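Local coordinates for NikO protein (Streptomyces tendae, PDB 4FQD) that transfers enolpyruvyl groups in nikkomycin biosynthesis and belongs to the MurA branch of the EPSP synthase family, at residues Val60-Ala71 and Leu101-Leu111; Ala89-Leu97 and Pro113-Val121. The protein carries 4 engineered substitutions. All coordinates share one frame; numbering follows the deposited sequence.

Contact 1 of 2, residues Val60-Ala71 and Leu101-Leu111. With SO4 (sulfate ion), chain C.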
loop_
_atom_site.group_PDB
_atom_site.type_symbol
_atom_site.label_atom_id
_atom_site.label_comp_id
_atom_site.label_asym_id
_atom_site.label_seq_id
_atom_site.Cartn_x
_atom_site.Cartn_y
_atom_site.Cartn_z
ATOM N N VAL A 60 -4.438 32.658 4.390
ATOM C CA VAL A 60 -5.391 32.923 5.464
ATOM C C VAL A 60 -4.756 32.759 6.841
ATOM O O VAL A 60 -4.961 33.589 7.730
ATOM C CB VAL A 60 -6.622 31.999 5.359
ATOM C CG1 VAL A 60 -7.578 32.245 6.517
ATOM C CG2 VAL A 60 -7.326 32.204 4.025
ATOM N N GLU A 61 -3.981 31.690 7.007
ATOM C CA GLU A 61 -3.325 31.386 8.276
ATOM C C GLU A 61 -2.470 32.550 8.774
ATOM O O GLU A 61 -2.516 32.902 9.951
ATOM C CB GLU A 61 -2.463 30.127 8.144
ATOM C CG GLU A 61 -3.246 28.852 7.864
ATOM C CD GLU A 61 -3.859 28.255 9.115
ATOM O OE1 GLU A 61 -3.369 28.561 10.220
ATOM O OE2 GLU A 61 -4.831 27.480 8.996
ATOM N N THR A 62 -1.698 33.143 7.869
ATOM C CA THR A 62 -0.813 34.250 8.216
ATOM C C THR A 62 -1.593 35.444 8.757
ATOM O O THR A 62 -1.207 36.051 9.756
ATOM C CB THR A 62 0.015 34.713 7.003
ATOM O OG1 THR A 62 0.657 33.585 6.398
ATOM C CG2 THR A 62 1.068 35.725 7.428
ATOM N N ALA A 63 -2.696 35.773 8.092
ATOM C CA ALA A 63 -3.519 36.910 8.482
ATOM C C ALA A 63 -4.169 36.694 9.844
ATOM O O ALA A 63 -4.120 37.570 10.707
ATOM C CB ALA A 63 -4.577 37.188 7.423
ATOM N N VAL A 64 -4.771 35.523 10.033
ATOM C CA VAL A 64 -5.472 35.217 11.276
ATOM C C VAL A 64 -4.516 35.128 12.463
ATOM O O VAL A 64 -4.781 35.701 13.521
ATOM C CB VAL A 64 -6.283 33.912 11.165
ATOM C CG1 VAL A 64 -7.015 33.630 12.469
ATOM C CG2 VAL A 64 -7.266 33.998 10.009
ATOM N N LEU A 65 -3.407 34.414 12.282
ATOM C CA LEU A 65 -2.391 34.295 13.326
ATOM C C LEU A 65 -1.855 35.664 13.725
ATOM O O LEU A 65 -1.591 35.921 14.899
ATOM C CB LEU A 65 -1.238 33.399 12.867
ATOM C CG LEU A 65 -1.491 31.890 12.853
ATOM C CD1 LEU A 65 -0.295 31.154 12.268
ATOM C CD2 LEU A 65 -1.802 31.383 14.251
ATOM N N GLY A 66 -1.700 36.541 12.739
ATOM C CA GLY A 66 -1.250 37.897 12.988
ATOM C C GLY A 66 -2.259 38.679 13.803
ATOM O O GLY A 66 -1.894 39.447 14.692
ATOM N N GLU A 67 -3.538 38.478 13.501
ATOM C CA GLU A 67 -4.609 39.153 14.222
ATOM C C GLU A 67 -4.741 38.609 15.640
ATOM O O GLU A 67 -4.996 39.361 16.578
ATOM C CB GLU A 67 -5.937 39.018 13.471
ATOM C CG GLU A 67 -5.979 39.762 12.144
ATOM C CD GLU A 67 -7.251 39.494 11.363
ATOM O OE1 GLU A 67 -8.123 38.762 11.878
ATOM O OE2 GLU A 67 -7.380 40.013 10.234
ATOM N N ILE A 68 -4.564 37.299 15.788
ATOM C CA ILE A 68 -4.632 36.657 17.098
ATOM C C ILE A 68 -3.564 37.214 18.038
ATOM O O ILE A 68 -3.835 37.493 19.208
ATOM C CB ILE A 68 -4.484 35.123 16.986
ATOM C CG1 ILE A 68 -5.723 34.515 16.323
ATOM C CG2 ILE A 68 -4.266 34.497 18.355
ATOM C CD1 ILE A 68 -5.640 33.014 16.130
ATOM N N PHE A 69 -2.354 37.385 17.515
ATOM C CA PHE A 69 -1.249 37.939 18.291
ATOM C C PHE A 69 -1.556 39.347 18.797
ATOM O O PHE A 69 -1.428 39.629 19.988
ATOM C CB PHE A 69 0.036 37.948 17.459
ATOM C CG PHE A 69 0.907 36.744 17.671
ATOM C CD1 PHE A 69 0.441 35.473 17.377
ATOM C CD2 PHE A 69 2.197 36.884 18.155
ATOM C CE1 PHE A 69 1.243 34.364 17.572
ATOM C CE2 PHE A 69 3.004 35.779 18.351
ATOM C CZ PHE A 69 2.526 34.515 18.058
ATOM N N ARG A 70 -1.969 40.224 17.888
ATOM C CA ARG A 70 -2.269 41.608 18.241
ATOM C C ARG A 70 -3.476 41.715 19.170
ATOM O O ARG A 70 -3.545 42.615 20.007
ATOM C CB ARG A 70 -2.494 42.449 16.982
ATOM C CG ARG A 70 -1.255 42.620 16.119
ATOM C CD ARG A 70 -1.522 43.558 14.953
ATOM N NE ARG A 70 -2.571 43.054 14.072
ATOM C CZ ARG A 70 -2.347 42.314 12.992
ATOM N NH1 ARG A 70 -1.104 41.992 12.653
ATOM N NH2 ARG A 70 -3.363 41.898 12.248
ATOM N N ALA A 71 -4.422 40.793 19.022
ATOM C CA ALA A 71 -5.621 40.789 19.854
ATOM C C ALA A 71 -5.294 40.405 21.294
ATOM O O ALA A 71 -6.036 40.740 22.218
ATOM C CB ALA A 71 -6.667 39.846 19.276
ATOM N N LEU A 101 -12.655 34.431 15.800
ATOM C CA LEU A 101 -11.345 34.694 15.222
ATOM C C LEU A 101 -10.447 33.459 15.286
ATOM O O LEU A 101 -9.819 33.085 14.297
ATOM C CB LEU A 101 -10.678 35.863 15.946
ATOM C CG LEU A 101 -9.218 36.141 15.586
ATOM C CD1 LEU A 101 -9.095 36.601 14.142
ATOM C CD2 LEU A 101 -8.625 37.165 16.538
ATOM N N VAL A 102 -10.398 32.833 16.457
ATOM C CA VAL A 102 -9.586 31.637 16.668
ATOM C C VAL A 102 -10.050 30.466 15.800
ATOM O O VAL A 102 -9.234 29.739 15.230
ATOM C CB VAL A 102 -9.585 31.220 18.158
ATOM C CG1 VAL A 102 -9.087 29.790 18.328
ATOM C CG2 VAL A 102 -8.747 32.189 18.982
ATOM N N GLY A 103 -11.364 30.298 15.688
ATOM C CA GLY A 103 -11.934 29.193 14.938
ATOM C C GLY A 103 -11.814 29.329 13.432
ATOM O O GLY A 103 -12.203 28.427 12.690
ATOM N N ARG A 104 -11.277 30.458 12.976
ATOM C CA ARG A 104 -11.099 30.701 11.548
ATOM C C ARG A 104 -10.051 29.772 10.941
ATOM O O ARG A 104 -10.135 29.413 9.766
ATOM C CB ARG A 104 -10.714 32.160 11.289
ATOM C CG ARG A 104 -11.845 33.151 11.499
ATOM C CD ARG A 104 -11.356 34.587 11.400
ATOM N NE ARG A 104 -10.961 34.940 10.040
ATOM C CZ ARG A 104 -11.765 35.531 9.161
ATOM N NH1 ARG A 104 -13.009 35.838 9.500
ATOM N NH2 ARG A 104 -11.327 35.817 7.944
ATOM N N ILE A 105 -9.064 29.388 11.745
ATOM C CA ILE A 105 -7.990 28.523 11.272
ATOM C C ILE A 105 -7.776 27.314 12.176
ATOM O O ILE A 105 -8.224 27.288 13.323
ATOM C CB ILE A 105 -6.658 29.287 11.143
ATOM C CG1 ILE A 105 -6.276 29.918 12.483
ATOM C CG2 ILE A 105 -6.753 30.348 10.057
ATOM C CD1 ILE A 105 -4.932 30.605 12.467
ATOM N N HIS A 106 -7.083 26.313 11.644
ATOM C CA HIS A 106 -6.776 25.099 12.388
ATOM C C HIS A 106 -5.498 25.271 13.202
ATOM O O HIS A 106 -5.311 24.624 14.232
ATOM C CB HIS A 106 -6.634 23.919 11.423
ATOM C CG HIS A 106 -6.205 22.644 12.081
ATOM N ND1 HIS A 106 -4.899 22.205 12.071
ATOM C CD2 HIS A 106 -6.911 21.712 12.763
ATOM C CE1 HIS A 106 -4.817 21.059 12.723
ATOM N NE2 HIS A 106 -6.025 20.737 13.152
ATOM N N GLY A 107 -4.624 26.157 12.735
ATOM C CA GLY A 107 -3.332 26.366 13.364
ATOM C C GLY A 107 -3.390 26.990 14.746
ATOM O O GLY A 107 -2.402 26.977 15.481
ATOM N N SER A 108 -4.547 27.536 15.104
ATOM C CA SER A 108 -4.723 28.168 16.406
ATOM C C SER A 108 -4.710 27.137 17.531
ATOM O O SER A 108 -4.491 27.476 18.694
ATOM C CB SER A 108 -6.027 28.967 16.440
ATOM O OG SER A 108 -7.147 28.123 16.240
ATOM N N LEU A 109 -4.944 25.877 17.174
ATOM C CA LEU A 109 -4.964 24.785 18.142
ATOM C C LEU A 109 -3.616 24.597 18.827
ATOM O O LEU A 109 -3.549 24.158 19.975
ATOM C CB LEU A 109 -5.385 23.480 17.463
ATOM C CG LEU A 109 -6.859 23.345 17.083
ATOM C CD1 LEU A 109 -7.093 22.072 16.288
ATOM C CD2 LEU A 109 -7.721 23.359 18.330
ATOM N N TYR A 110 -2.542 24.931 18.121
ATOM C CA TYR A 110 -1.197 24.739 18.650
ATOM C C TYR A 110 -0.708 25.959 19.428
ATOM O O TYR A 110 0.476 26.073 19.747
ATOM C CB TYR A 110 -0.227 24.373 17.526
ATOM C CG TYR A 110 -0.651 23.135 16.767
ATOM C CD1 TYR A 110 -0.568 21.878 17.353
ATOM C CD2 TYR A 110 -1.144 23.222 15.473
ATOM C CE1 TYR A 110 -0.959 20.744 16.671
ATOM C CE2 TYR A 110 -1.538 22.091 14.780
ATOM C CZ TYR A 110 -1.443 20.855 15.385
ATOM O OH TYR A 110 -1.833 19.726 14.704
ATOM N N LEU A 111 -1.631 26.865 19.730
ATOM C CA LEU A 111 -1.340 28.007 20.587
ATOM C C LEU A 111 -1.673 27.650 22.029
ATOM O O LEU A 111 -1.269 28.347 22.960
ATOM C CB LEU A 111 -2.151 29.228 20.151
ATOM C CG LEU A 111 -1.809 29.819 18.783
ATOM C CD1 LEU A 111 -2.781 30.933 18.422
ATOM C CD2 LEU A 111 -0.380 30.331 18.770
HETATM S S SO4 C . -1.844 18.428 11.611
HETATM O O1 SO4 C . -0.757 18.351 12.582
HETATM O O2 SO4 C . -2.257 19.821 11.452
HETATM O O3 SO4 C . -1.383 17.906 10.329
HETATM O O4 SO4 C . -2.975 17.633 12.082
#
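I105 and L101 are the two bumps that segment 101-111 presses onto helix 60-71, within the inverse alpha/beta barrel of the enolpyruvyl transferases. L101 sits as a knob in a hole formed by V64, E67, I68 and A71 of the helix, with CG 3.9 Å from I68 CG1, while CD1 meets E67 OE1 at 3.3 Å. One type I turn later, I105 fills a second hollow bounded by E61, V64 and L65. Its CG1 lies between the backbone N and the carbonyl carbon (chi1 57°), which sends CD1 over the helix to lie 3.7 Å from both V64 CG1 and L65 CD2, the leucine crossing it at about a right angle. V64 itself comes tip to tip with I105, and its CG2 reaches the edge of the R104 guanidinium. Between L101 and I105, I68 is the helix's own bump: I68 CD1 packs against S108 CB, and I68 CG2 rests 3.9 Å from L111 CD1. No hydrogen bond crosses the contact, so shape does the joining. Elsewhere on the helix, T62 and F69 are turned to strands 75-79 and 84-88. At the N-terminal end of the helix E61 bends at its second torsion (chi2 -81°) and lays its carboxylate against the isoleucine, OE2 3.3 Å from I105 CB. A CB on G107 would run into E61 OE1, which stays 3.7 Å from G107 N.

Contact 2 of 2, residues Ala89-Leu97 and Pro113-Val121. Engineered in segment 89-97: E96 (natural residue Asp), L97 (natural residue Val).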
loop_
_atom_site.group_PDB
_atom_site.type_symbol
_atom_site.label_atom_id
_atom_site.label_comp_id
_atom_site.label_asym_id
_atom_site.label_seq_id
_atom_site.Cartn_x
_atom_site.Cartn_y
_atom_site.Cartn_z
ATOM N N ALA A 89 5.791 37.479 21.239
ATOM C CA ALA A 89 4.812 37.157 22.271
ATOM C C ALA A 89 5.249 37.638 23.651
ATOM O O ALA A 89 4.780 37.128 24.667
ATOM C CB ALA A 89 4.544 35.659 22.293
ATOM N N SER A 90 6.142 38.621 23.682
ATOM C CA SER A 90 6.655 39.151 24.943
ATOM C C SER A 90 5.555 39.786 25.789
ATOM O O SER A 90 5.434 39.497 26.980
ATOM C CB SER A 90 7.762 40.176 24.682
ATOM O OG SER A 90 8.817 39.610 23.927
ATOM N N ALA A 91 4.755 40.646 25.168
ATOM C CA ALA A 91 3.714 41.379 25.883
ATOM C C ALA A 91 2.363 40.669 25.838
ATOM O O ALA A 91 1.319 41.297 26.018
ATOM C CB ALA A 91 3.591 42.792 25.333
ATOM N N TRP A 92 2.391 39.363 25.596
ATOM C CA TRP A 92 1.175 38.559 25.564
ATOM C C TRP A 92 0.538 38.528 26.951
ATOM O O TRP A 92 1.100 37.957 27.885
ATOM C CB TRP A 92 1.502 37.135 25.108
ATOM C CG TRP A 92 0.318 36.355 24.619
ATOM C CD1 TRP A 92 -0.812 36.049 25.320
ATOM C CD2 TRP A 92 0.159 35.760 23.324
ATOM N NE1 TRP A 92 -1.670 35.314 24.539
ATOM C CE2 TRP A 92 -1.096 35.121 23.310
ATOM C CE3 TRP A 92 0.954 35.712 22.174
ATOM C CZ2 TRP A 92 -1.575 34.441 22.191
ATOM C CZ3 TRP A 92 0.477 35.035 21.064
ATOM C CH2 TRP A 92 -0.776 34.410 21.081
ATOM N N ASP A 93 -0.631 39.146 27.085
ATOM C CA ASP A 93 -1.309 39.196 28.379
ATOM C C ASP A 93 -2.353 38.093 28.525
ATOM O O ASP A 93 -2.350 37.122 27.771
ATOM C CB ASP A 93 -1.933 40.577 28.623
ATOM C CG ASP A 93 -2.953 40.962 27.567
ATOM O OD1 ASP A 93 -3.842 40.145 27.249
ATOM O OD2 ASP A 93 -2.868 42.097 27.054
ATOM N N ARG A 94 -3.252 38.251 29.491
ATOM C CA ARG A 94 -4.272 37.240 29.746
ATOM C C ARG A 94 -5.691 37.797 29.686
ATOM O O ARG A 94 -6.069 38.666 30.474
ATOM C CB ARG A 94 -4.018 36.546 31.086
ATOM C CG ARG A 94 -3.786 37.494 32.250
ATOM C CD ARG A 94 -3.143 36.770 33.418
ATOM N NE ARG A 94 -1.787 36.333 33.099
ATOM C CZ ARG A 94 -1.058 35.531 33.868
ATOM N NH1 ARG A 94 -1.557 35.066 35.005
ATOM N NH2 ARG A 94 0.168 35.189 33.495
ATOM N N ALA A 95 -6.470 37.280 28.741
ATOM C CA ALA A 95 -7.860 37.678 28.566
ATOM C C ALA A 95 -8.574 36.670 27.676
ATOM O O ALA A 95 -8.018 35.624 27.339
ATOM C CB ALA A 95 -7.944 39.070 27.962
ATOM N N GLU A 96 -9.806 36.986 27.295
ATOM C CA GLU A 96 -10.559 36.122 26.396
ATOM C C GLU A 96 -10.047 36.270 24.968
ATOM O O GLU A 96 -9.914 37.387 24.464
ATOM C CB GLU A 96 -12.052 36.457 26.444
ATOM C CG GLU A 96 -12.655 36.484 27.839
ATOM C CD GLU A 96 -12.858 37.895 28.358
ATOM O OE1 GLU A 96 -11.874 38.512 28.816
ATOM O OE2 GLU A 96 -14.005 38.389 28.304
ATOM N N LEU A 97 -9.751 35.148 24.321
ATOM C CA LEU A 97 -9.403 35.167 22.906
ATOM C C LEU A 97 -10.667 35.005 22.072
ATOM O O LEU A 97 -11.386 34.015 22.224
ATOM C CB LEU A 97 -8.400 34.062 22.567
ATOM C CG LEU A 97 -7.025 34.150 23.234
ATOM C CD1 LEU A 97 -6.860 33.045 24.261
ATOM C CD2 LEU A 97 -5.917 34.095 22.195
ATOM N N PRO A 113 -0.552 25.231 24.070
ATOM C CA PRO A 113 0.566 25.082 25.011
ATOM C C PRO A 113 1.093 26.423 25.513
ATOM O O PRO A 113 1.491 26.526 26.671
ATOM C CB PRO A 113 1.635 24.385 24.168
ATOM C CG PRO A 113 0.867 23.621 23.160
ATOM C CD PRO A 113 -0.304 24.491 22.818
ATOM N N ALA A 114 1.091 27.434 24.650
ATOM C CA ALA A 114 1.541 28.767 25.037
ATOM C C ALA A 114 0.571 29.411 26.021
ATOM O O ALA A 114 0.986 30.028 27.001
ATOM C CB ALA A 114 1.709 29.645 23.810
ATOM N N LEU A 115 -0.722 29.260 25.752
ATOM C CA LEU A 115 -1.763 29.850 26.587
ATOM C C LEU A 115 -1.798 29.231 27.981
ATOM O O LEU A 115 -1.828 29.942 28.984
ATOM C CB LEU A 115 -3.131 29.695 25.918
ATOM C CG LEU A 115 -3.333 30.398 24.573
ATOM C CD1 LEU A 115 -4.666 30.004 23.956
ATOM C CD2 LEU A 115 -3.242 31.906 24.739
ATOM N N VAL A 116 -1.792 27.904 28.037
ATOM C CA VAL A 116 -1.926 27.194 29.305
ATOM C C VAL A 116 -0.680 27.349 30.177
ATOM O O VAL A 116 -0.745 27.214 31.397
ATOM C CB VAL A 116 -2.247 25.694 29.086
ATOM C CG1 VAL A 116 -0.985 24.911 28.765
ATOM C CG2 VAL A 116 -2.935 25.111 30.308
ATOM N N SER A 117 0.451 27.650 29.548
ATOM C CA SER A 117 1.711 27.770 30.268
ATOM C C SER A 117 1.953 29.201 30.729
ATOM O O SER A 117 2.700 29.441 31.676
ATOM C CB SER A 117 2.872 27.302 29.391
ATOM O OG SER A 117 4.113 27.504 30.039
ATOM N N ARG A 118 1.312 30.149 30.054
ATOM C CA ARG A 118 1.509 31.560 30.351
ATOM C C ARG A 118 0.453 32.088 31.316
ATOM O O ARG A 118 0.741 32.934 32.163
ATOM C CB ARG A 118 1.484 32.381 29.061
ATOM C CG ARG A 118 2.307 33.651 29.124
ATOM C CD ARG A 118 2.231 34.428 27.822
ATOM N NE ARG A 118 3.434 35.225 27.608
ATOM C CZ ARG A 118 4.369 34.936 26.709
ATOM N NH1 ARG A 118 5.437 35.712 26.584
ATOM N NH2 ARG A 118 4.230 33.878 25.925
ATOM N N ASN A 119 -0.770 31.586 31.187
ATOM C CA ASN A 119 -1.884 32.082 31.986
ATOM C C ASN A 119 -2.426 31.048 32.965
ATOM O O ASN A 119 -3.165 31.384 33.889
ATOM C CB ASN A 119 -3.008 32.579 31.074
ATOM C CG ASN A 119 -2.526 33.592 30.054
ATOM O OD1 ASN A 119 -1.523 34.273 30.264
ATOM N ND2 ASN A 119 -3.241 33.698 28.942
ATOM N N GLY A 120 -2.061 29.787 32.757
ATOM C CA GLY A 120 -2.548 28.711 33.599
ATOM C C GLY A 120 -3.911 28.216 33.152
ATOM O O GLY A 120 -4.347 27.130 33.535
ATOM N N VAL A 121 -4.582 29.021 32.335
ATOM C CA VAL A 121 -5.900 28.674 31.819
ATOM C C VAL A 121 -5.990 28.935 30.321
ATOM O O VAL A 121 -5.274 29.780 29.782
ATOM C CB VAL A 121 -7.018 29.459 32.535
ATOM C CG1 VAL A 121 -7.285 28.873 33.912
ATOM C CG2 VAL A 121 -6.656 30.930 32.632
#
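R118, the last residue of helix 112-118, and N119 next to it in the chain meet W92 and R94 of the loop that follows strand 84-88, and R118 buries more surface here than any other residue. This is packing of an irregular loop across a helix end, in the same barrel architecture. R118 leaves the helix with CG anti to the backbone N (chi1 -152°) and runs extended as far as NE, which carries its guanidinium to the type I turn A89-W92. There W92 CB stands 3.7 Å above the guanidinium plane, toward its rim, and the indole plane is tilted only 26° from it. The A89 carbonyl oxygen also lies over the group, but its very short approach to NH1 has a poor angle and is doubtful as a bond; the hydrogen bond of NH1 goes to A47 O. N119 packs against R94 instead: N119 CG is 3.5 Å from R94 CB, and the two side chains slide past each other in opposite directions. R94 bends at its third torsion (chi3 67°), bringing one face of its guanidinium over N119 CA, 4.0 Å from the plane. Apolar contact continues through L115, whose CD2 lies 4.0 Å from W92 CZ2, and whose CD1 lies 3.8 Å from CD1 of the engineered L97. An alanine in place of R118 would remove the guanidinium beside the turn, and would probably leave A47 O without this donor and W92 CB without its flat support. With no hydrogen bond between the segments, the contact rests on arginine planes and hydrocarbon surfaces, and R118 NH1 finds its hydrogen bond outside them, at A47 O.

The centres of contacts 1 and 2 lie 14 Å apart on the same side of the chain's centre, and their segments alternate along the sequence. They touch at several points. F69 of helix 60-71, its first side-chain bond directed away from segment 101-111, packs edge-to-face with W92, F69 CE1 lying 3.6 Å from W92 CZ3. The engineered L97 adds a second junction, with CB 4.1 Å from V102 CG2 and CD2 4.2 Å from I68 CG2. A sulfate, probably from the crystallisation liquor, lies beside H106 and Y110 of segment 101-111, the Y110 hydroxyl being in weak hydrogen-bond contact with it; it is also hydrogen-bonded to S193 OG and K197 NZ. Contact 2 has no part in that site.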